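Local coordinates for tegumental protein 20.8 kDa (Clonorchis sinensis, PDB 5X2E) that binds a calcium ion through its calmodulin-like EF-hand domain, the part present here, within a longer tegumental-allergen-like protein of a liver fluke, at residues Glu22-Val27 against Lys39-Phe44; Phe44-Thr49 against Cys58-Leu63. One frame throughout, in Å; residues are numbered along the deposited sequence.

Contact 1: Glu22-Val27 against Lys39-Phe44. With CA (calcium ion), chain B.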
loop_
_atom_site.group_PDB
_atom_site.type_symbol
_atom_site.label_atom_id
_atom_site.label_comp_id
_atom_site.label_asym_id
_atom_site.label_seq_id
_atom_site.Cartn_x
_atom_site.Cartn_y
_atom_site.Cartn_z
ATOM N N GLU A 22 5.814 -6.364 4.272
ATOM C CA GLU A 22 4.367 -6.160 4.243
ATOM C C GLU A 22 3.784 -6.502 2.879
ATOM O O GLU A 22 2.769 -7.181 2.793
ATOM C CB GLU A 22 4.020 -4.695 4.600
ATOM C CG GLU A 22 4.062 -4.415 6.092
ATOM C CD GLU A 22 3.849 -2.936 6.426
ATOM O OE1 GLU A 22 4.077 -2.050 5.565
ATOM O OE2 GLU A 22 3.435 -2.614 7.561
ATOM N N LEU A 23 4.422 -6.013 1.824
ATOM C CA LEU A 23 3.982 -6.267 0.467
ATOM C C LEU A 23 4.054 -7.766 0.167
ATOM O O LEU A 23 3.118 -8.354 -0.363
ATOM C CB LEU A 23 4.863 -5.458 -0.494
ATOM C CG LEU A 23 4.668 -5.737 -1.980
ATOM C CD1 LEU A 23 3.238 -5.368 -2.451
ATOM C CD2 LEU A 23 5.728 -4.972 -2.750
ATOM N N GLU A 24 5.161 -8.390 0.572
ATOM C CA GLU A 24 5.355 -9.799 0.295
ATOM C C GLU A 24 4.351 -10.676 1.051
ATOM O O GLU A 24 3.844 -11.669 0.498
ATOM C CB GLU A 24 6.808 -10.169 0.609
ATOM C CG GLU A 24 7.725 -9.513 -0.427
ATOM C CD GLU A 24 9.098 -9.154 -0.004
ATOM O OE1 GLU A 24 9.519 -9.410 1.141
ATOM O OE2 GLU A 24 9.793 -8.632 -0.921
ATOM N N GLN A 25 4.023 -10.293 2.284
ATOM C CA GLN A 25 2.994 -11.012 3.040
ATOM C C GLN A 25 1.625 -10.878 2.377
ATOM O O GLN A 25 0.888 -11.844 2.234
ATOM C CB GLN A 25 2.920 -10.502 4.470
ATOM C CG GLN A 25 1.827 -11.180 5.270
ATOM C CD GLN A 25 1.873 -10.853 6.727
ATOM O OE1 GLN A 25 2.405 -9.810 7.146
ATOM N NE2 GLN A 25 1.326 -11.752 7.532
ATOM N N TYR A 26 1.277 -9.679 1.938
ATOM C CA TYR A 26 0.011 -9.510 1.246
ATOM C C TYR A 26 -0.086 -10.357 -0.021
ATOM O O TYR A 26 -1.110 -10.998 -0.293
ATOM C CB TYR A 26 -0.177 -8.043 0.915
ATOM C CG TYR A 26 -1.488 -7.755 0.242
ATOM C CD1 TYR A 26 -1.581 -7.724 -1.140
ATOM C CD2 TYR A 26 -2.642 -7.490 0.988
ATOM C CE1 TYR A 26 -2.796 -7.443 -1.767
ATOM C CE2 TYR A 26 -3.853 -7.222 0.371
ATOM C CZ TYR A 26 -3.918 -7.190 -1.006
ATOM O OH TYR A 26 -5.106 -6.894 -1.609
ATOM N N VAL A 27 0.989 -10.393 -0.794
ATOM C CA VAL A 27 0.989 -11.158 -2.026
ATOM C C VAL A 27 0.775 -12.623 -1.722
ATOM O O VAL A 27 -0.106 -13.264 -2.318
ATOM C CB VAL A 27 2.292 -10.921 -2.791
ATOM C CG1 VAL A 27 2.498 -11.972 -3.907
ATOM C CG2 VAL A 27 2.295 -9.506 -3.374
ATOM N N LYS A 39 6.579 -5.617 -9.524
ATOM C CA LYS A 39 5.773 -4.592 -10.183
ATOM C C LYS A 39 5.506 -3.412 -9.240
ATOM O O LYS A 39 5.605 -2.253 -9.645
ATOM C CB LYS A 39 4.451 -5.179 -10.692
ATOM C CG LYS A 39 4.588 -6.275 -11.738
ATOM C CD LYS A 39 3.191 -6.750 -12.136
ATOM C CE LYS A 39 3.090 -8.275 -12.220
ATOM N NZ LYS A 39 3.919 -8.843 -13.325
ATOM N N TRP A 40 5.172 -3.693 -7.984
ATOM C CA TRP A 40 4.950 -2.626 -6.990
ATOM C C TRP A 40 6.229 -1.835 -6.745
ATOM O O TRP A 40 6.204 -0.602 -6.586
ATOM C CB TRP A 40 4.411 -3.219 -5.668
ATOM C CG TRP A 40 2.912 -3.384 -5.689
ATOM C CD1 TRP A 40 2.178 -4.207 -6.521
ATOM C CD2 TRP A 40 1.960 -2.685 -4.870
ATOM N NE1 TRP A 40 0.839 -4.053 -6.266
ATOM C CE2 TRP A 40 0.677 -3.128 -5.258
ATOM C CE3 TRP A 40 2.064 -1.716 -3.854
ATOM C CZ2 TRP A 40 -0.485 -2.642 -4.668
ATOM C CZ3 TRP A 40 0.893 -1.256 -3.257
ATOM C CH2 TRP A 40 -0.358 -1.716 -3.676
ATOM N N LYS A 41 7.347 -2.537 -6.672
ATOM C CA LYS A 41 8.619 -1.851 -6.441
ATOM C C LYS A 41 8.908 -0.922 -7.627
ATOM O O LYS A 41 9.333 0.215 -7.449
ATOM C CB LYS A 41 9.764 -2.849 -6.257
ATOM C CG LYS A 41 9.752 -3.661 -4.970
ATOM C CD LYS A 41 10.914 -4.659 -4.927
ATOM C CE LYS A 41 10.972 -5.416 -3.581
ATOM N NZ LYS A 41 12.130 -6.334 -3.497
ATOM N N GLN A 42 8.650 -1.400 -8.840
ATOM C CA GLN A 42 8.955 -0.614 -10.014
ATOM C C GLN A 42 8.034 0.580 -10.183
ATOM O O GLN A 42 8.472 1.666 -10.551
ATOM C CB GLN A 42 8.884 -1.512 -11.224
ATOM C CG GLN A 42 10.041 -2.480 -11.262
ATOM C CD GLN A 42 10.082 -3.303 -12.538
ATOM O OE1 GLN A 42 9.265 -3.110 -13.439
ATOM N NE2 GLN A 42 11.040 -4.226 -12.618
ATOM N N LEU A 43 6.753 0.385 -9.917
ATOM C CA LEU A 43 5.793 1.478 -10.048
ATOM C C LEU A 43 5.877 2.496 -8.889
ATOM O O LEU A 43 5.776 3.705 -9.121
ATOM C CB LEU A 43 4.355 0.924 -10.150
ATOM C CG LEU A 43 3.988 0.094 -11.396
ATOM C CD1 LEU A 43 2.633 -0.599 -11.256
ATOM C CD2 LEU A 43 3.988 0.935 -12.660
ATOM N N PHE A 44 6.108 2.017 -7.661
ATOM C CA PHE A 44 5.922 2.834 -6.445
ATOM C C PHE A 44 7.189 3.074 -5.641
ATOM O O PHE A 44 7.176 3.834 -4.670
ATOM C CB PHE A 44 4.878 2.181 -5.552
ATOM C CG PHE A 44 3.582 1.954 -6.241
ATOM C CD1 PHE A 44 2.933 2.981 -6.914
ATOM C CD2 PHE A 44 2.986 0.694 -6.190
ATOM C CE1 PHE A 44 1.718 2.753 -7.561
ATOM C CE2 PHE A 44 1.785 0.462 -6.820
ATOM C CZ PHE A 44 1.149 1.491 -7.510
HETATM CA CA CA B . 3.947 -0.162 7.197
HETATM O O HOH W 1 6.176 -0.676 7.712
#
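W40 meets L23 where helix 35-44 packs against helix 20-29, the CA atoms of L23 and W40 being 8.4 Å apart. L23 grips the tryptophan with both methyls: CD2 abuts W40 CB at 3.6 Å, while CD1 lies over the five-membered ring, 4.1 Å from its centroid and 26° off the normal, a CH-pi contact. The leucine can do this because its CG stands anti to the backbone N (chi1 172°), which sends the fork of methyls across the gap between the helices. On the opposite face of the indole, F44 CE2 sits 3.6 Å above the plane, so the ring is sandwiched between a methyl and the edge of a phenyl group. I10 and I52 also touch W40.

This helix pair belongs to an EF-hand domain pair. E22, one residue before L23, closes the calcium loop: its OE1 and OE2 each bind the ion at 2.5 Å, in bidentate fashion, and D11, D13, T15, the carbonyl of V17 and a water complete the coordination. S19 N also donates to E22 OE1, which helps to fix the carboxylate.

K41, partly exposed, follows. Its extended chain carries NZ to 4.2 Å from E24 OE2, beyond salt-bridge range, so any attraction is probably loose; the lysine also makes a cation-pi contact with Y20.

Contact 2: Phe44-Thr49 against Cys58-Leu63; sequences FDPDNT and CSKLGL
F44 meets K60 and L61 of the last turn of helix 54-61. K60 CB lies at the ring edge, near its plane, 4.0 Å from F44 CD1. L61 brings its fork to the far end of the phenyl group, with CG 3.8 Å from F44 CE1, the two side chains crossing at about a right angle. F57 adds a second aromatic ring, inclined at about 50° to that of F44.

D45 is the first residue beyond helix 35-44. Its CB points away from helix 54-61, and its carboxylate organises the loop. The carbonyl of D45 accepts from N48 N in a type I turn, and OD1 takes two bonds from T49: N at 2.8 Å on the syn side, and OG1 at 2.7 Å from the other face of the carboxylate. OD2 is held by Y20 OH and G50 N.

P46 rejoins the contact from this turn. Its CG touches K60 CE at 3.9 Å and lies 4.0 Å from K60 NZ, a van der Waals contact at the surface. The lysine reaches it because its chain bends at chi2 (-67°) and then runs straight, sliding past the proline in the opposite direction.

This is the loop of the second helix-loop-helix of the EF-hand pair, between helices 35-44 and 54-61, with D45, D47 and T49 at loop positions 1, 3 and 5; here the D45 carboxylate is engaged by protein donors.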
loop_
_atom_site.group_PDB
_atom_site.type_symbol
_atom_site.label_atom_id
_atom_site.label_comp_id
_atom_site.label_asym_id
_atom_site.label_seq_id
_atom_site.Cartn_x
_atom_site.Cartn_y
_atom_site.Cartn_z
ATOM N N PHE A 44 6.108 2.017 -7.661
ATOM C CA PHE A 44 5.922 2.834 -6.445
ATOM C C PHE A 44 7.189 3.074 -5.641
ATOM O O PHE A 44 7.176 3.834 -4.670
ATOM C CB PHE A 44 4.878 2.181 -5.552
ATOM C CG PHE A 44 3.582 1.954 -6.241
ATOM C CD1 PHE A 44 2.933 2.981 -6.914
ATOM C CD2 PHE A 44 2.986 0.694 -6.190
ATOM C CE1 PHE A 44 1.718 2.753 -7.561
ATOM C CE2 PHE A 44 1.785 0.462 -6.820
ATOM C CZ PHE A 44 1.149 1.491 -7.510
ATOM N N ASP A 45 8.276 2.424 -6.044
ATOM C CA ASP A 45 9.600 2.728 -5.467
ATOM C C ASP A 45 10.606 2.827 -6.605
ATOM O O ASP A 45 11.605 2.114 -6.604
ATOM C CB ASP A 45 10.041 1.654 -4.446
ATOM C CG ASP A 45 11.290 2.059 -3.672
ATOM O OD1 ASP A 45 11.599 3.282 -3.594
ATOM O OD2 ASP A 45 11.973 1.153 -3.128
ATOM N N PRO A 46 10.347 3.718 -7.589
ATOM C CA PRO A 46 11.190 3.708 -8.783
ATOM C C PRO A 46 12.636 4.067 -8.500
ATOM O O PRO A 46 13.507 3.590 -9.237
ATOM C CB PRO A 46 10.527 4.768 -9.683
ATOM C CG PRO A 46 9.806 5.671 -8.711
ATOM C CD PRO A 46 9.286 4.743 -7.675
ATOM N N ASP A 47 12.876 4.895 -7.486
ATOM C CA ASP A 47 14.237 5.278 -7.099
ATOM C C ASP A 47 14.908 4.264 -6.162
ATOM O O ASP A 47 16.021 4.494 -5.692
ATOM C CB ASP A 47 14.227 6.656 -6.444
ATOM C CG ASP A 47 13.853 7.752 -7.415
ATOM O OD1 ASP A 47 13.031 8.620 -7.059
ATOM O OD2 ASP A 47 14.375 7.743 -8.541
ATOM N N ASN A 48 14.222 3.157 -5.874
ATOM C CA ASN A 48 14.830 2.064 -5.125
ATOM C C ASN A 48 15.285 2.513 -3.728
ATOM O O ASN A 48 16.424 2.302 -3.309
ATOM C CB ASN A 48 15.997 1.478 -5.925
ATOM C CG ASN A 48 16.390 0.102 -5.460
ATOM O OD1 ASN A 48 15.679 -0.534 -4.681
ATOM N ND2 ASN A 48 17.516 -0.384 -5.957
ATOM N N THR A 49 14.368 3.153 -3.014
ATOM C CA THR A 49 14.645 3.644 -1.678
ATOM C C THR A 49 14.558 2.521 -0.653
ATOM O O THR A 49 15.021 2.671 0.469
ATOM C CB THR A 49 13.657 4.756 -1.257
ATOM O OG1 THR A 49 12.336 4.204 -1.153
ATOM C CG2 THR A 49 13.659 5.900 -2.280
ATOM N N CYS A 58 0.676 7.679 -3.976
ATOM C CA CYS A 58 -0.365 8.609 -4.380
ATOM C C CYS A 58 0.031 9.409 -5.621
ATOM O O CYS A 58 -0.783 9.648 -6.517
ATOM C CB CYS A 58 -0.710 9.568 -3.241
ATOM S SG CYS A 58 -1.662 8.813 -1.913
ATOM N N SER A 59 1.279 9.862 -5.670
ATOM C CA SER A 59 1.725 10.615 -6.843
ATOM C C SER A 59 1.603 9.793 -8.132
ATOM O O SER A 59 1.210 10.310 -9.176
ATOM C CB SER A 59 3.157 11.089 -6.632
ATOM O OG SER A 59 3.186 12.064 -5.603
ATOM N N LYS A 60 1.935 8.510 -8.055
ATOM C CA LYS A 60 1.893 7.653 -9.240
ATOM C C LYS A 60 0.465 7.379 -9.682
ATOM O O LYS A 60 0.201 7.240 -10.871
ATOM C CB LYS A 60 2.624 6.330 -8.993
ATOM C CG LYS A 60 4.126 6.484 -8.802
ATOM C CD LYS A 60 4.844 6.938 -10.077
ATOM C CE LYS A 60 6.330 7.133 -9.790
ATOM N NZ LYS A 60 7.124 7.502 -10.994
ATOM N N LEU A 61 -0.455 7.299 -8.726
ATOM C CA LEU A 61 -1.824 6.907 -9.040
ATOM C C LEU A 61 -2.780 8.093 -9.186
ATOM O O LEU A 61 -3.940 7.906 -9.531
ATOM C CB LEU A 61 -2.353 5.954 -7.956
ATOM C CG LEU A 61 -1.599 4.627 -7.919
ATOM C CD1 LEU A 61 -1.995 3.796 -6.707
ATOM C CD2 LEU A 61 -1.887 3.858 -9.189
ATOM N N GLY A 62 -2.314 9.303 -8.889
ATOM C CA GLY A 62 -3.183 10.477 -8.931
ATOM C C GLY A 62 -4.127 10.591 -7.734
ATOM O O GLY A 62 -5.221 11.138 -7.863
ATOM N N LEU A 63 -3.708 10.071 -6.578
ATOM C CA LEU A 63 -4.468 10.155 -5.331
ATOM C C LEU A 63 -3.855 11.214 -4.422
ATOM O O LEU A 63 -2.747 11.684 -4.675
ATOM C CB LEU A 63 -4.495 8.794 -4.627
ATOM C CG LEU A 63 -5.056 7.604 -5.415
ATOM C CD1 LEU A 63 -4.709 6.277 -4.719
ATOM C CD2 LEU A 63 -6.569 7.760 -5.655
#

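How the contacts relate
F44 joins the two contacts: it ends the helix that contact 1 uses and opens the loop of contact 2, so one ring packs on W40 and also on K60 and L61. The centres lie about 12 Å apart, yet the sets of residues touch, L43 O coming within 3.2 Å of K60 CG. I52 touches both aromatic side chains, and Y20 serves both sides, meeting K41 in contact 1 and D45 in contact 2. The calcium ligand E22 lies next to L23 in sequence but does not itself touch 39-44; the side chain of W40 is about 8 Å from that of D11, and the F44 side chain is about 13 Å from the ion.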